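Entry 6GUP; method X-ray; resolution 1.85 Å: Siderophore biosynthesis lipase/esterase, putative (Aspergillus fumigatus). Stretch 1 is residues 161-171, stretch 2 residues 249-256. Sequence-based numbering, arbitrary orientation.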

# COMPACT_ATOMS: atom_id res chain seq x y z
N ILE A 161 -1.17 -21.43 7.81
CA ILE A 161 0.01 -21.83 7.05
C ILE A 161 1.08 -20.74 7.19
O ILE A 161 0.76 -19.55 7.14
CB ILE A 161 -0.32 -22.07 5.55
CG1 ILE A 161 -1.42 -23.13 5.39
CG2 ILE A 161 0.93 -22.51 4.78
CD1 ILE A 161 -2.06 -23.16 4.02
N MET A 162 2.33 -21.16 7.37
CA MET A 162 3.47 -20.24 7.38
C MET A 162 4.50 -20.72 6.35
O MET A 162 5.07 -21.80 6.50
CB MET A 162 4.11 -20.18 8.77
CG MET A 162 3.14 -19.75 9.87
SD MET A 162 3.97 -19.13 11.35
CE MET A 162 4.66 -20.62 12.04
N GLN A 163 4.71 -19.91 5.31
CA GLN A 163 5.63 -20.25 4.23
C GLN A 163 6.93 -19.47 4.41
O GLN A 163 6.92 -18.24 4.42
CB GLN A 163 4.98 -19.92 2.88
CG GLN A 163 5.77 -20.39 1.66
CD GLN A 163 6.82 -19.39 1.19
OE1 GLN A 163 6.58 -18.19 1.15
NE2 GLN A 163 7.99 -19.90 0.83
N ALA A 164 8.03 -20.20 4.54
CA ALA A 164 9.36 -19.63 4.78
C ALA A 164 9.41 -18.63 5.95
O ALA A 164 9.83 -17.48 5.77
CB ALA A 164 9.90 -19.00 3.50
N PRO A 165 8.96 -19.05 7.16
CA PRO A 165 9.12 -18.20 8.34
C PRO A 165 10.58 -18.17 8.76
O PRO A 165 11.09 -19.13 9.34
CB PRO A 165 8.24 -18.88 9.39
CG PRO A 165 8.18 -20.30 8.98
CD PRO A 165 8.27 -20.32 7.48
N VAL A 166 11.25 -17.05 8.47
CA VAL A 166 12.70 -16.93 8.57
C VAL A 166 13.04 -15.75 9.48
O VAL A 166 12.41 -14.69 9.41
CB VAL A 166 13.32 -16.75 7.17
CG1 VAL A 166 14.77 -16.29 7.23
CG2 VAL A 166 13.21 -18.05 6.38
N SER A 167 14.04 -15.95 10.34
CA SER A 167 14.54 -14.90 11.22
C SER A 167 15.30 -13.84 10.43
O SER A 167 16.30 -14.16 9.77
CB SER A 167 15.44 -15.49 12.31
OG SER A 167 16.13 -14.48 13.02
N ASP A 168 14.82 -12.60 10.49
CA ASP A 168 15.53 -11.46 9.89
C ASP A 168 16.88 -11.23 10.57
O ASP A 168 17.86 -10.91 9.90
CB ASP A 168 14.70 -10.17 9.99
CG ASP A 168 13.51 -10.16 9.05
OD1 ASP A 168 13.67 -10.52 7.86
OD2 ASP A 168 12.41 -9.78 9.49
N ARG A 169 16.91 -11.40 11.89
CA ARG A 169 18.15 -11.32 12.67
C ARG A 169 19.20 -12.30 12.14
O ARG A 169 20.34 -11.90 11.88
CB ARG A 169 17.87 -11.59 14.16
CG ARG A 169 19.10 -11.99 14.96
CD ARG A 169 18.80 -12.21 16.42
NE ARG A 169 19.96 -12.84 17.06
CZ ARG A 169 20.13 -14.14 17.28
NH1 ARG A 169 21.26 -14.56 17.86
NH2 ARG A 169 19.20 -15.05 16.96
N GLU A 170 18.82 -13.56 12.00
CA GLU A 170 19.73 -14.59 11.48
C GLU A 170 20.03 -14.44 9.99
O GLU A 170 21.10 -14.86 9.53
CB GLU A 170 19.21 -16.00 11.78
CG GLU A 170 19.39 -16.39 13.24
CD GLU A 170 19.09 -17.85 13.51
OE1 GLU A 170 18.06 -18.36 13.00
OE2 GLU A 170 19.86 -18.49 14.25
N ALA A 171 19.10 -13.85 9.23
CA ALA A 171 19.35 -13.51 7.83
C ALA A 171 20.45 -12.45 7.67
O ALA A 171 21.27 -12.54 6.76
CB ALA A 171 18.07 -13.05 7.14
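Stretch 2, residues 249-256: DDLFSSDL

Stretch 2 (Asp249 to Leu256) lies on stretch 1 as an irregular segment without helix or strand, packed against the end of a strand (Ile161 to Gln163), the loop that follows it, and the first turn of the helix that begins at Asp168. The two come from distant parts of one chain and bury 469 Å² between them, both sides summed. The backbones come nearest at Ser167 and Phe252, whose CA atoms are 4.9 Å apart; from there stretch 2 passes the start of the helix, its earlier aromatic residue against the loop and its later polar residues against Arg169 and Glu170.

Asp249 points its CA-to-CB bond toward stretch 1 but makes no contact, and its atoms are poorly ordered; its carbonyl O accepts from Leu251 N at 2.8 Å. Asp250 leaves the backbone sideways, chi1 in t, and its carboxylate end comes nearer. Its OD1 accepts a very short hydrogen bond of 2.5 Å from Ser253 OG, which ties the segment back on itself; Asp250 OD1 also lies 3.5 Å from Ser167 OG. The other oxygen, Asp250 OD2, is 4.2 Å from Arg169 NH2 but well out of the guanidinium plane, so the attraction is one of charge alone. Leu251 points sideways and does not touch stretch 1.

Phe252 contributes the largest covered area, 103 Å². With chi1 in m its ring reaches the loop, where Pro165 CB sits over one face, 3.6 Å from the Phe252 ring centroid and only 4° off the normal: a CH-pi contact. Met162 approaches obliquely, its SD 4.0 Å from Phe252 CZ, adding a sulfur atom to the apolar surroundings. Where the backbones are closest, a water bridges them, accepting from Ser167 N at 3.0 Å and donating to Phe252 O at 2.7 Å.

Ser253 opens a type I turn that ends at Leu256. Its hydroxyl is a junction: Ser253 OG accepts from Ser167 OG at 2.7 Å and takes a weak bond from Arg169 NH2 at 3.1 Å, while donating to Asp250. Ser167 is itself the N-cap of the helix, its OG accepting from Glu170 N at 3.0 Å, so the cap and the incoming segment share one hydroxyl.

Ser254 engages both oxygens of the Glu170 carboxylate: Ser254 N donates to Glu170 OE1 at 3.0 Å, and Ser254 OG, with chi1 in p, donates to Glu170 OE2 at 2.7 Å. A backbone and a side-chain donor thus hold one carboxylate at the turn. Asp255, exposed and with its CA-to-CB bond directed toward stretch 1, completes the polar side with a two-pronged salt bridge: Arg169 NH2 to Asp255 OD1 is 2.9 Å and Arg169 NH1 to Asp255 OD2 is 3.1 Å. Arg169 is extended, chi1 to chi3 all in t, which carries its guanidinium out to this carboxylate. Leu256 closes the turn without contacting stretch 1.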

# COMPACT_ATOMS: atom_id res chain seq x y z
N ASP A 249 9.74 -9.08 16.64
CA ASP A 249 9.97 -9.67 15.32
C ASP A 249 10.64 -11.04 15.40
O ASP A 249 10.35 -11.92 14.58
CB ASP A 249 10.84 -8.75 14.46
CG ASP A 249 10.20 -7.40 14.20
OD1 ASP A 249 8.96 -7.34 14.03
OD2 ASP A 249 10.93 -6.39 14.16
N ASP A 250 11.53 -11.22 16.38
CA ASP A 250 12.37 -12.41 16.47
C ASP A 250 11.60 -13.62 17.03
O ASP A 250 11.79 -14.03 18.17
CB ASP A 250 13.62 -12.09 17.30
CG ASP A 250 14.70 -13.16 17.18
OD1 ASP A 250 14.70 -13.90 16.17
OD2 ASP A 250 15.55 -13.25 18.09
N LEU A 251 10.72 -14.17 16.18
CA LEU A 251 9.92 -15.34 16.52
C LEU A 251 10.55 -16.65 16.02
O LEU A 251 10.31 -17.70 16.60
CB LEU A 251 8.51 -15.21 15.92
CG LEU A 251 7.65 -14.05 16.43
CD1 LEU A 251 6.45 -13.82 15.53
CD2 LEU A 251 7.19 -14.31 17.86
N PHE A 252 11.36 -16.56 14.96
CA PHE A 252 11.80 -17.74 14.20
C PHE A 252 13.31 -18.02 14.25
O PHE A 252 13.81 -18.80 13.44
CB PHE A 252 11.33 -17.61 12.75
CG PHE A 252 9.86 -17.33 12.60
CD1 PHE A 252 8.92 -18.19 13.17
CD2 PHE A 252 9.41 -16.22 11.90
CE1 PHE A 252 7.56 -17.94 13.04
CE2 PHE A 252 8.05 -15.96 11.77
CZ PHE A 252 7.12 -16.83 12.34
N SER A 253 14.04 -17.41 15.19
CA SER A 253 15.48 -17.68 15.35
C SER A 253 15.73 -19.08 15.90
O SER A 253 15.01 -19.55 16.78
CB SER A 253 16.16 -16.64 16.25
OG SER A 253 16.48 -15.48 15.51
N SER A 254 16.76 -19.73 15.37
CA SER A 254 17.09 -21.12 15.71
C SER A 254 17.67 -21.31 17.12
O SER A 254 17.63 -22.43 17.64
CB SER A 254 18.06 -21.70 14.67
OG SER A 254 19.32 -21.06 14.72
N ASP A 255 18.20 -20.25 17.72
CA ASP A 255 18.80 -20.32 19.07
C ASP A 255 17.87 -19.85 20.21
O ASP A 255 18.34 -19.64 21.33
CB ASP A 255 20.14 -19.57 19.10
CG ASP A 255 20.00 -18.07 18.86
OD1 ASP A 255 18.98 -17.63 18.29
OD2 ASP A 255 20.93 -17.32 19.23
N LEU A 256 16.57 -19.69 19.92
CA LEU A 256 15.59 -19.40 20.97
C LEU A 256 15.39 -20.64 21.83
O LEU A 256 15.38 -21.76 21.32
CB LEU A 256 14.24 -18.98 20.37
CG LEU A 256 14.20 -17.71 19.52
CD1 LEU A 256 12.76 -17.43 19.09
CD2 LEU A 256 14.77 -16.50 20.25
O HOH W 1 14.86 -18.75 10.93